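Local atomic coordinates of telomerase reverse transcriptase (Candida tropicalis MYA-3404, PDB entry 6ZD1), a protein that probably elongates telomeres as a reverse transcriptase, copying a template within the enzyme's RNA component into repeats at chromosome ends. Residues L69-M72 with I73-S76; N187-R190 with S191-F194; W201-L204 with S205-I209. All blocks are in the same frame, centred on the assembly; numbering follows the deposited sequence.

Contact 1: L69-M72 with I73-S76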
loop_
_atom_site.group_PDB
_atom_site.type_symbol
_atom_site.label_atom_id
_atom_site.label_comp_id
_atom_site.label_asym_id
_atom_site.label_seq_id
_atom_site.Cartn_x
_atom_site.Cartn_y
_atom_site.Cartn_z
ATOM N N LEU A 69 24.490 -10.739 8.706
ATOM C CA LEU A 69 23.804 -11.653 9.619
ATOM C C LEU A 69 22.854 -11.061 10.693
ATOM O O LEU A 69 23.008 -9.938 11.183
ATOM C CB LEU A 69 24.866 -12.509 10.320
ATOM C CG LEU A 69 25.748 -13.422 9.454
ATOM C CD1 LEU A 69 27.009 -13.972 10.188
ATOM C CD2 LEU A 69 24.932 -14.579 8.863
ATOM N N LYS A 70 21.842 -11.876 10.967
ATOM C CA LYS A 70 20.901 -12.092 12.083
ATOM C C LYS A 70 19.687 -11.175 12.405
ATOM O O LYS A 70 18.879 -11.584 13.248
ATOM C CB LYS A 70 21.707 -12.249 13.415
ATOM C CG LYS A 70 23.073 -11.548 13.595
ATOM C CD LYS A 70 23.123 -10.504 14.759
ATOM C CE LYS A 70 24.532 -10.542 15.470
ATOM N NZ LYS A 70 24.931 -9.340 16.337
ATOM N N THR A 71 19.446 -10.011 11.763
ATOM C CA THR A 71 18.141 -9.602 11.218
ATOM C C THR A 71 18.198 -9.324 9.703
ATOM O O THR A 71 19.231 -8.857 9.207
ATOM C CB THR A 71 17.588 -8.421 11.996
ATOM O OG1 THR A 71 18.616 -7.434 12.112
ATOM C CG2 THR A 71 17.300 -8.878 13.380
HETATM N N MSE A 72 17.103 -9.546 8.963
HETATM C CA MSE A 72 17.153 -9.333 7.490
HETATM C C MSE A 72 17.491 -7.899 6.975
HETATM O O MSE A 72 18.116 -7.774 5.916
HETATM C CB MSE A 72 15.835 -9.809 6.832
HETATM C CG MSE A 72 15.361 -11.215 7.262
HETATM SE SE MSE A 72 16.845 -12.448 7.233
HETATM C CE MSE A 72 17.491 -11.966 5.467
ATOM N N ILE A 73 17.162 -6.833 7.718
ATOM C CA ILE A 73 17.412 -5.485 7.190
ATOM C C ILE A 73 18.847 -5.011 7.353
ATOM O O ILE A 73 19.248 -4.052 6.685
ATOM C CB ILE A 73 16.530 -4.414 7.856
ATOM C CG1 ILE A 73 15.611 -5.044 8.904
ATOM C CG2 ILE A 73 15.739 -3.645 6.801
ATOM C CD1 ILE A 73 14.920 -4.029 9.788
ATOM N N ASP A 74 19.628 -5.649 8.220
ATOM C CA ASP A 74 21.016 -5.247 8.430
ATOM C C ASP A 74 21.882 -5.485 7.189
ATOM O O ASP A 74 22.940 -4.861 7.039
ATOM C CB ASP A 74 21.554 -5.957 9.666
ATOM C CG ASP A 74 20.738 -5.641 10.919
ATOM O OD1 ASP A 74 20.174 -4.522 11.000
ATOM O OD2 ASP A 74 20.667 -6.515 11.816
ATOM N N TYR A 75 21.473 -6.397 6.308
ATOM C CA TYR A 75 22.188 -6.596 5.050
ATOM C C TYR A 75 22.024 -5.430 4.074
ATOM O O TYR A 75 22.811 -5.314 3.126
ATOM C CB TYR A 75 21.675 -7.857 4.356
ATOM C CG TYR A 75 21.908 -9.157 5.083
ATOM C CD1 TYR A 75 23.113 -9.853 4.936
ATOM C CD2 TYR A 75 20.924 -9.707 5.883
ATOM C CE1 TYR A 75 23.345 -11.038 5.601
ATOM C CE2 TYR A 75 21.130 -10.898 6.523
ATOM C CZ TYR A 75 22.337 -11.573 6.372
ATOM O OH TYR A 75 22.542 -12.759 7.039
ATOM N N SER A 76 21.011 -4.591 4.253
ATOM C CA SER A 76 20.758 -3.521 3.301
ATOM C C SER A 76 21.891 -2.505 3.326
ATOM O O SER A 76 22.544 -2.294 4.352
ATOM C CB SER A 76 19.434 -2.828 3.612
ATOM O OG SER A 76 19.503 -2.082 4.819
#
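The ring of Y75 meets the carbonyl of M72 at its edge: M72 O lies in the ring plane, 3.4 Å from Y75 CD2. L69 N and T71 O approach the ring obliquely, L69 N 3.3 Å from Y75 CZ and T71 O near CD2 and CE2. The phenol oxygen Y75 OH comes to 3.5 Å from L69 CD2, so the leucine branch sits beside the end of the ring. The selenomethionine M72, bent at both chi2 (-46°) and chi3 (-48°), folds its methyl back to Y75, with M72 CE 3.9 Å from Y75 CE2. Two overlapping type I beta turns carry these groups within the loop between helices 53-60 and 79-93. The first is closed weakly by D74 N on T71 O (3.4 Å); the second is closed by S76 N on I73 O (3.1 Å). S76 OG also bonds to I73 O at 2.7 Å, nearly in line with the C=O, and gives that oxygen a second donor. The side chains of T71 and D74 cross beside the first turn, though their separation in the model is too short to trust. L204 of helix 198-216 packs against both M72 and Y75, and F196 touches Y75.

Contact 2: N187-R190 with S191-F194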
loop_
_atom_site.group_PDB
_atom_site.type_symbol
_atom_site.label_atom_id
_atom_site.label_comp_id
_atom_site.label_asym_id
_atom_site.label_seq_id
_atom_site.Cartn_x
_atom_site.Cartn_y
_atom_site.Cartn_z
ATOM N N ASN A 187 6.901 -2.748 8.765
ATOM C CA ASN A 187 7.465 -2.269 10.021
ATOM C C ASN A 187 6.396 -1.429 10.718
ATOM O O ASN A 187 5.227 -1.424 10.318
ATOM C CB ASN A 187 8.763 -1.490 9.753
ATOM C CG ASN A 187 9.603 -1.293 11.000
ATOM O OD1 ASN A 187 9.455 -0.299 11.710
ATOM N ND2 ASN A 187 10.498 -2.238 11.264
HETATM N N MSE A 188 6.777 -0.759 11.803
HETATM C CA MSE A 188 5.903 0.244 12.412
HETATM C C MSE A 188 6.040 1.567 11.661
HETATM O O MSE A 188 5.048 2.230 11.350
HETATM C CB MSE A 188 6.233 0.423 13.894
HETATM C CG MSE A 188 5.007 0.640 14.773
HETATM SE SE MSE A 188 3.590 -0.644 14.382
HETATM C CE MSE A 188 4.581 -2.300 14.672
ATOM N N ASP A 189 7.287 1.943 11.380
ATOM C CA ASP A 189 7.613 3.141 10.610
ATOM C C ASP A 189 7.984 2.693 9.201
ATOM O O ASP A 189 9.131 2.317 8.935
ATOM C CB ASP A 189 8.745 3.924 11.266
ATOM C CG ASP A 189 9.047 5.229 10.552
ATOM O OD1 ASP A 189 8.303 5.592 9.615
ATOM O OD2 ASP A 189 10.033 5.896 10.929
ATOM N N ARG A 190 7.006 2.732 8.297
ATOM C CA ARG A 190 7.175 2.223 6.943
ATOM C C ARG A 190 7.379 3.336 5.917
ATOM O O ARG A 190 7.012 3.182 4.747
ATOM C CB ARG A 190 5.984 1.344 6.579
ATOM C CG ARG A 190 5.898 0.095 7.448
ATOM C CD ARG A 190 4.467 -0.376 7.635
ATOM N NE ARG A 190 4.395 -1.787 7.999
ATOM C CZ ARG A 190 3.428 -2.616 7.618
ATOM N NH1 ARG A 190 2.442 -2.181 6.844
ATOM N NH2 ARG A 190 3.451 -3.884 8.003
ATOM N N SER A 191 7.977 4.451 6.339
ATOM C CA SER A 191 8.631 5.374 5.421
ATOM C C SER A 191 10.028 4.896 5.074
ATOM O O SER A 191 10.712 5.533 4.264
ATOM C CB SER A 191 8.721 6.783 6.027
ATOM O OG SER A 191 7.444 7.352 6.256
ATOM N N LYS A 192 10.455 3.791 5.682
ATOM C CA LYS A 192 11.792 3.251 5.499
ATOM C C LYS A 192 11.838 2.412 4.231
ATOM O O LYS A 192 11.170 1.379 4.135
ATOM C CB LYS A 192 12.195 2.412 6.710
ATOM C CG LYS A 192 13.010 3.154 7.760
ATOM C CD LYS A 192 12.179 4.190 8.503
ATOM C CE LYS A 192 13.003 4.874 9.584
ATOM N NZ LYS A 192 12.243 5.951 10.275
ATOM N N LEU A 193 12.628 2.857 3.265
ATOM C CA LEU A 193 12.926 2.080 2.076
ATOM C C LEU A 193 14.328 1.516 2.216
ATOM O O LEU A 193 15.216 2.162 2.782
ATOM C CB LEU A 193 12.815 2.931 0.812
ATOM C CG LEU A 193 11.377 3.135 0.341
ATOM C CD1 LEU A 193 11.313 4.236 -0.688
ATOM C CD2 LEU A 193 10.832 1.843 -0.232
ATOM N N PHE A 194 14.520 0.298 1.725
ATOM C CA PHE A 194 15.755 -0.425 1.980
ATOM C C PHE A 194 16.370 -0.912 0.682
ATOM O O PHE A 194 15.689 -1.524 -0.148
ATOM C CB PHE A 194 15.495 -1.574 2.945
ATOM C CG PHE A 194 15.098 -1.103 4.303
ATOM C CD1 PHE A 194 13.865 -1.424 4.842
ATOM C CD2 PHE A 194 15.953 -0.290 5.030
ATOM C CE1 PHE A 194 13.516 -0.969 6.101
ATOM C CE2 PHE A 194 15.603 0.169 6.283
ATOM C CZ PHE A 194 14.385 -0.174 6.821
#
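D189, whose carboxylate reaches S191 and K192, gives its backbone N-H to N187 OD1 at 3.1 Å, in the amide plane and on a lone pair of that oxygen. M188 N also reaches N187 OD1, at 2.7 Å, but its N-H is poorly aligned (130°) and the bond is weak. Two successive backbone N-H groups thus grip one side-chain oxygen, and the bond to the residue two places on makes this an Asx turn. D189 then spreads its two carboxylate oxygens over the next residues. OD1 accepts a long, weak but fairly straight bond from S191 N (3.5 Å, 167°), while OD2 forms a salt bridge with K192 NZ. The modelled 2.3 Å between D189 OD2 and K192 NZ is shorter than a sound bond, so the pairing is more reliable than its length. The lysine bends at chi2 (70°) and runs straight from there to its ammonium, passing D189 O with K192 CD at 3.6 Å; the two side chains cross at about a right angle. The backbone of K192 lies against a face of the F194 ring, offset toward the rim. R190 runs out opposite to the D189 side chain, with N187 CA at the edge of its guanidinium and in its plane, and makes a cation-pi contact with F600. R190 O and S191 OG bond weakly to S598 and S595, tying the loop to the end of helix 582-596 and the residues after it. Beyond the loop F194 pairs by backbone bonds with T183, and L193 packs on V182 and E184. This is the connecting loop and the start of the second strand of a beta hairpin, strands 180-184 and 193-197, whose sequence and place are consistent with the T motif of the telomerase RNA-binding domain.

Contact 3: W201-L204 with S205-I209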
loop_
_atom_site.group_PDB
_atom_site.type_symbol
_atom_site.label_atom_id
_atom_site.label_comp_id
_atom_site.label_asym_id
_atom_site.label_seq_id
_atom_site.Cartn_x
_atom_site.Cartn_y
_atom_site.Cartn_z
ATOM N N TRP A 201 20.600 -9.742 -2.070
ATOM C CA TRP A 201 19.159 -9.969 -2.053
ATOM C C TRP A 201 18.810 -11.340 -2.620
ATOM O O TRP A 201 17.959 -12.045 -2.066
ATOM C CB TRP A 201 18.430 -8.873 -2.830
ATOM C CG TRP A 201 16.962 -9.157 -2.982
ATOM C CD1 TRP A 201 16.336 -9.674 -4.079
ATOM C CD2 TRP A 201 15.942 -8.962 -1.993
ATOM N NE1 TRP A 201 14.987 -9.805 -3.839
ATOM C CE2 TRP A 201 14.720 -9.373 -2.565
ATOM C CE3 TRP A 201 15.943 -8.476 -0.680
ATOM C CZ2 TRP A 201 13.511 -9.315 -1.871
ATOM C CZ3 TRP A 201 14.742 -8.416 0.007
ATOM C CH2 TRP A 201 13.542 -8.831 -0.592
ATOM N N ASN A 202 19.471 -11.742 -3.711
ATOM C CA ASN A 202 19.209 -13.061 -4.281
ATOM C C ASN A 202 19.581 -14.162 -3.300
ATOM O O ASN A 202 18.891 -15.183 -3.209
ATOM C CB ASN A 202 19.970 -13.235 -5.597
ATOM C CG ASN A 202 19.446 -12.332 -6.697
ATOM O OD1 ASN A 202 18.278 -11.939 -6.693
ATOM N ND2 ASN A 202 20.309 -12.001 -7.648
ATOM N N GLU A 203 20.661 -13.963 -2.544
ATOM C CA GLU A 203 21.081 -14.966 -1.573
ATOM C C GLU A 203 20.074 -15.073 -0.434
ATOM O O GLU A 203 19.663 -16.175 -0.055
ATOM C CB GLU A 203 22.477 -14.618 -1.049
ATOM C CG GLU A 203 23.311 -15.800 -0.581
ATOM C CD GLU A 203 23.235 -16.014 0.916
ATOM O OE1 GLU A 203 22.837 -17.120 1.339
ATOM O OE2 GLU A 203 23.571 -15.074 1.668
ATOM N N LEU A 204 19.649 -13.932 0.116
ATOM C CA LEU A 204 18.645 -13.952 1.174
ATOM C C LEU A 204 17.324 -14.523 0.677
ATOM O O LEU A 204 16.682 -15.320 1.370
ATOM C CB LEU A 204 18.430 -12.545 1.725
ATOM C CG LEU A 204 19.624 -11.880 2.403
ATOM C CD1 LEU A 204 19.212 -10.516 2.924
ATOM C CD2 LEU A 204 20.168 -12.759 3.521
ATOM N N SER A 205 16.903 -14.123 -0.524
ATOM C CA SER A 205 15.596 -14.530 -1.030
ATOM C C SER A 205 15.560 -16.024 -1.330
ATOM O O SER A 205 14.607 -16.718 -0.958
ATOM C CB SER A 205 15.236 -13.717 -2.274
ATOM O OG SER A 205 16.179 -13.923 -3.307
ATOM N N SER A 206 16.592 -16.538 -2.007
ATOM C CA SER A 206 16.607 -17.958 -2.343
ATOM C C SER A 206 16.625 -18.823 -1.089
ATOM O O SER A 206 15.998 -19.887 -1.053
ATOM C CB SER A 206 17.811 -18.278 -3.232
ATOM O OG SER A 206 17.708 -17.631 -4.490
ATOM N N ASN A 207 17.323 -18.373 -0.044
ATOM C CA ASN A 207 17.389 -19.149 1.191
ATOM C C ASN A 207 16.030 -19.223 1.877
ATOM O O ASN A 207 15.559 -20.314 2.221
ATOM C CB ASN A 207 18.432 -18.550 2.134
ATOM C CG ASN A 207 19.845 -18.721 1.624
ATOM O OD1 ASN A 207 20.130 -19.632 0.844
ATOM N ND2 ASN A 207 20.741 -17.847 2.063
ATOM N N TRP A 208 15.389 -18.071 2.098
ATOM C CA TRP A 208 14.106 -18.070 2.796
ATOM C C TRP A 208 13.044 -18.822 2.004
ATOM O O TRP A 208 12.261 -19.590 2.575
ATOM C CB TRP A 208 13.648 -16.637 3.070
ATOM C CG TRP A 208 12.255 -16.557 3.645
ATOM C CD1 TRP A 208 11.079 -16.473 2.949
ATOM C CD2 TRP A 208 11.897 -16.561 5.033
ATOM N NE1 TRP A 208 10.015 -16.425 3.819
ATOM C CE2 TRP A 208 10.490 -16.476 5.103
ATOM C CE3 TRP A 208 12.629 -16.629 6.223
ATOM C CZ2 TRP A 208 9.803 -16.455 6.315
ATOM C CZ3 TRP A 208 11.944 -16.609 7.428
ATOM C CH2 TRP A 208 10.545 -16.522 7.464
ATOM N N ILE A 209 13.010 -18.618 0.685
ATOM C CA ILE A 209 11.993 -19.260 -0.144
ATOM C C ILE A 209 12.150 -20.776 -0.109
ATOM O O ILE A 209 11.162 -21.514 -0.023
ATOM C CB ILE A 209 12.047 -18.700 -1.579
ATOM C CG1 ILE A 209 11.560 -17.248 -1.595
ATOM C CG2 ILE A 209 11.216 -19.548 -2.528
ATOM C CD1 ILE A 209 11.541 -16.609 -2.973
#
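W201 carries S205 over one face of its indole, S205 CB standing 4.2 Å above the plane and offset toward the rim. W201 O accepts S205 N at 2.8 Å. S205 OG, swung by chi1 (61°) back over the preceding turn, lies 2.9 Å from W201 O and 3.0 Å from N202 O, and which of them takes its proton is not settled. At N202 the carbonyl oxygen receives two donors from one residue: S206 N at 2.9 Å and S206 OG at 3.0 Å reach N202 O from opposite faces of the carbonyl plane. E203 O accepts N207 N, and the side chains of the same two residues pair as well, E203 OE1 with N207 ND2, the carboxylate and amide planes 67° apart; the modelled separation is too short to be exact. L204 O takes an almost straight bond from W208 N (3.1 Å, 173°), while the leucine side chain also touches F243. Y181 stacks on W201, F243 meets W208 edge to face, and strand 231-237 touches S205, W208 and I209. This is the regular i to i+4 bonding of an alpha helix, helix 198-216, which follows the 180-184/193-197 hairpin and leads into strand 217-220.

Contact 1 touches both of the others. Its centre is about 12 Å from that of contact 3 and about 14 Å from that of contact 2. Toward the helix, M72 CE comes to 3.4 Å from L204 CD1, and Y75 CD2 to 3.5 Å from the same methyl. Toward the hairpin, I73 CG2 lies 3.5 Å from F194 CD1. Contacts 2 and 3 do not touch: their nearest atoms are about 7 Å apart and their centres about 20 Å, although strand 193-197 runs straight into helix 198-216. The 69-76 loop therefore packs against consecutive elements of the RNA-binding domain. No substrate or nucleic acid is bound in this apo structure.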